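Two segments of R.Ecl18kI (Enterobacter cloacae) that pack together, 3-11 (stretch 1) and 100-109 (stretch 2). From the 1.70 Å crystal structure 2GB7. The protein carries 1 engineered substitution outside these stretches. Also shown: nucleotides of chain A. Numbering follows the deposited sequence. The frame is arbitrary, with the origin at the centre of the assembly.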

# COMPACT_ATOMS: atom_id res chain seq x y z
N ARG F 3 -28.02 -3.56 21.12
CA ARG F 3 -26.77 -4.32 20.88
C ARG F 3 -26.32 -4.14 19.43
O ARG F 3 -26.95 -4.66 18.51
CB ARG F 3 -26.93 -5.76 21.37
CG ARG F 3 -25.78 -6.26 22.23
CD ARG F 3 -24.91 -7.25 21.47
N LEU F 4 -25.23 -3.39 19.25
CA LEU F 4 -24.73 -3.09 17.90
C LEU F 4 -24.09 -4.29 17.20
O LEU F 4 -23.19 -4.93 17.74
CB LEU F 4 -23.92 -1.79 17.87
CG LEU F 4 -24.67 -0.47 18.08
CD1 LEU F 4 -23.71 0.68 18.42
CD2 LEU F 4 -25.53 -0.09 16.88
N SER F 5 -24.59 -4.61 16.00
CA SER F 5 -23.97 -5.61 15.13
C SER F 5 -22.68 -5.00 14.54
O SER F 5 -22.55 -3.78 14.52
CB SER F 5 -24.92 -5.99 13.98
OG SER F 5 -24.82 -5.07 12.89
N PRO F 6 -21.74 -5.84 14.05
CA PRO F 6 -20.52 -5.25 13.45
C PRO F 6 -20.78 -4.28 12.31
O PRO F 6 -20.10 -3.24 12.22
CB PRO F 6 -19.76 -6.48 12.94
CG PRO F 6 -20.22 -7.58 13.87
CD PRO F 6 -21.68 -7.31 14.01
N GLY F 7 -21.75 -4.60 11.44
CA GLY F 7 -22.05 -3.73 10.29
C GLY F 7 -22.66 -2.41 10.74
O GLY F 7 -22.39 -1.35 10.19
N GLU F 8 -23.50 -2.49 11.76
CA GLU F 8 -24.11 -1.29 12.32
C GLU F 8 -23.06 -0.38 12.96
O GLU F 8 -23.15 0.84 12.84
CB GLU F 8 -25.20 -1.67 13.32
CG GLU F 8 -26.48 -2.09 12.61
CD GLU F 8 -27.33 -3.04 13.42
OE1 GLU F 8 -27.29 -3.00 14.67
OE2 GLU F 8 -28.06 -3.84 12.79
N PHE F 9 -22.09 -1.00 13.64
CA PHE F 9 -21.01 -0.28 14.31
C PHE F 9 -20.15 0.43 13.26
O PHE F 9 -19.78 1.59 13.44
CB PHE F 9 -20.17 -1.26 15.14
CG PHE F 9 -19.24 -0.60 16.14
CD1 PHE F 9 -19.65 0.48 16.91
CD2 PHE F 9 -17.96 -1.11 16.34
CE1 PHE F 9 -18.78 1.06 17.85
CE2 PHE F 9 -17.09 -0.54 17.26
CZ PHE F 9 -17.50 0.54 18.02
N LYS F 10 -19.86 -0.26 12.16
CA LYS F 10 -19.12 0.36 11.05
C LYS F 10 -19.84 1.59 10.51
O LYS F 10 -19.20 2.63 10.24
CB LYS F 10 -18.88 -0.63 9.91
CG LYS F 10 -17.89 -1.73 10.22
CD LYS F 10 -17.75 -2.63 9.01
CE LYS F 10 -17.94 -4.09 9.36
NZ LYS F 10 -17.90 -4.97 8.15
N THR F 11 -21.15 1.48 10.35
CA THR F 11 -21.95 2.58 9.81
C THR F 11 -21.95 3.79 10.74
O THR F 11 -21.79 4.94 10.30
CB THR F 11 -23.38 2.12 9.47
OG1 THR F 11 -23.30 1.13 8.43
CG2 THR F 11 -24.23 3.29 8.97
N GLU F 100 -16.65 -10.59 23.84
CA GLU F 100 -17.92 -10.46 23.11
C GLU F 100 -17.84 -9.58 21.86
O GLU F 100 -18.64 -9.75 20.94
CB GLU F 100 -19.02 -9.91 24.01
CG GLU F 100 -20.40 -10.51 23.76
CD GLU F 100 -20.42 -12.04 23.82
OE1 GLU F 100 -19.38 -12.67 24.10
OE2 GLU F 100 -21.51 -12.62 23.57
N TYR F 101 -16.91 -8.63 21.84
CA TYR F 101 -16.89 -7.68 20.71
C TYR F 101 -15.60 -7.66 19.88
O TYR F 101 -15.18 -6.59 19.47
CB TYR F 101 -17.25 -6.26 21.20
CG TYR F 101 -18.38 -6.25 22.20
CD1 TYR F 101 -18.10 -6.20 23.57
CD2 TYR F 101 -19.71 -6.31 21.80
CE1 TYR F 101 -19.13 -6.21 24.50
CE2 TYR F 101 -20.76 -6.34 22.74
CZ TYR F 101 -20.45 -6.28 24.09
OH TYR F 101 -21.45 -6.30 25.07
N PRO F 102 -15.02 -8.84 19.55
CA PRO F 102 -13.71 -8.76 18.92
C PRO F 102 -13.79 -8.19 17.53
O PRO F 102 -12.87 -7.45 17.13
CB PRO F 102 -13.26 -10.23 18.84
CG PRO F 102 -14.16 -10.99 19.66
CD PRO F 102 -15.45 -10.24 19.66
N THR F 103 -14.84 -8.51 16.78
CA THR F 103 -14.93 -7.98 15.40
C THR F 103 -15.18 -6.48 15.45
O THR F 103 -14.61 -5.72 14.66
CB THR F 103 -16.02 -8.68 14.59
OG1 THR F 103 -15.86 -10.10 14.72
CG2 THR F 103 -15.99 -8.29 13.14
N HIS F 104 -16.02 -6.06 16.39
CA HIS F 104 -16.34 -4.65 16.62
C HIS F 104 -15.09 -3.82 16.91
O HIS F 104 -14.84 -2.80 16.24
CB HIS F 104 -17.30 -4.50 17.81
CG HIS F 104 -18.62 -5.16 17.59
ND1 HIS F 104 -18.83 -6.50 17.84
CD2 HIS F 104 -19.81 -4.67 17.18
CE1 HIS F 104 -20.10 -6.80 17.60
NE2 HIS F 104 -20.71 -5.71 17.20
N ILE F 105 -14.32 -4.24 17.91
CA ILE F 105 -13.13 -3.53 18.36
C ILE F 105 -12.12 -3.50 17.23
O ILE F 105 -11.54 -2.44 16.91
CB ILE F 105 -12.52 -4.21 19.61
CG1 ILE F 105 -13.49 -4.07 20.78
CG2 ILE F 105 -11.19 -3.56 20.00
CD1 ILE F 105 -13.04 -4.82 22.04
N TYR F 106 -11.93 -4.64 16.59
CA TYR F 106 -11.04 -4.72 15.43
C TYR F 106 -11.50 -3.80 14.31
O TYR F 106 -10.69 -3.08 13.73
CB TYR F 106 -10.89 -6.17 14.94
CG TYR F 106 -10.08 -6.24 13.65
CD1 TYR F 106 -8.70 -6.16 13.64
CD2 TYR F 106 -10.74 -6.37 12.42
CE1 TYR F 106 -7.97 -6.20 12.44
CE2 TYR F 106 -10.02 -6.42 11.22
CZ TYR F 106 -8.64 -6.33 11.24
OH TYR F 106 -7.93 -6.39 10.06
N ASP F 107 -12.79 -3.81 13.97
CA ASP F 107 -13.32 -2.95 12.91
C ASP F 107 -13.12 -1.46 13.17
O ASP F 107 -12.81 -0.67 12.25
CB ASP F 107 -14.80 -3.22 12.70
CG ASP F 107 -15.05 -4.53 12.00
OD1 ASP F 107 -14.07 -5.16 11.52
OD2 ASP F 107 -16.23 -4.92 11.94
N LEU F 108 -13.31 -1.06 14.43
CA LEU F 108 -12.99 0.32 14.81
C LEU F 108 -11.52 0.66 14.60
O LEU F 108 -11.20 1.69 14.01
CB LEU F 108 -13.37 0.57 16.27
CG LEU F 108 -13.01 1.92 16.89
CD1 LEU F 108 -13.67 3.07 16.16
CD2 LEU F 108 -13.41 1.96 18.36
N ALA F 109 -10.62 -0.17 15.13
CA ALA F 109 -9.19 0.10 14.97
C ALA F 109 -8.80 0.09 13.50
O ALA F 109 -8.02 0.93 13.06
CB ALA F 109 -8.37 -0.90 15.74
P DG A 6 -8.52 -6.69 6.55
OP1 DG A 6 -7.08 -6.67 6.94
OP2 DG A 6 -9.56 -6.83 7.60
O5' DG A 6 -8.86 -5.37 5.73
C5' DG A 6 -7.91 -4.79 4.85
C4' DG A 6 -8.50 -3.53 4.25
O4' DG A 6 -7.52 -2.82 3.46
C3' DG A 6 -9.69 -3.78 3.33
O3' DG A 6 -10.62 -2.72 3.53
C2' DG A 6 -9.08 -3.65 1.94
C1' DG A 6 -8.09 -2.54 2.20
N9 DG A 6 -7.00 -2.38 1.24
C8 DG A 6 -6.71 -3.13 0.13
N7 DG A 6 -5.67 -2.69 -0.52
C5 DG A 6 -5.24 -1.59 0.21
C6 DG A 6 -4.17 -0.68 -0.00
O6 DG A 6 -3.35 -0.67 -0.92
N1 DG A 6 -4.10 0.28 1.00
C2 DG A 6 -4.95 0.37 2.07
N2 DG A 6 -4.71 1.36 2.94
N3 DG A 6 -5.97 -0.45 2.27
C4 DG A 6 -6.05 -1.39 1.31

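Two helix beginnings, 6-11 and 102-109, run side by side at 26°, their axes 9.4 Å apart, and His104 has more of its surface covered by the other stretch than any other residue. At the start of stretch 1, Arg3 adds a marginal touch, its CD 4.4 Å from CE2 at the edge of the Tyr101 ring. Leu4 contributes its backbone: His104 NE2 donates to Leu4 O at 2.7 Å, a bond that fastens the loop to the neighbouring helix and satisfies a carbonyl ahead of the first turn. Ser5 points its side chain away and works within its own stretch, where OG accepts from Glu8 N at 3.1 Å and caps the helix. Pro6 suits a first turn because it has no N-H to leave unpaired; its ring lies over a face of His104, with CG 4.1 Å from the imidazole centroid. Gly7 and Glu8 make no contact across. Phe9, buried with chi1 t, points toward helix 102-109, bringing CE2 to 3.3 Å from His104 O, which lies at the ring edge, and CE2 to 4.0 Å from Leu108 CB, so a large apolar side chain packs against the second helix. Lys10 closes the contact at its exposed margin: CE reaches 3.2 Å from Asp107 OD2, while NZ stays 4.1 Å from that OD2, giving charge complementarity without a salt bridge. Thr11 lies beyond reach.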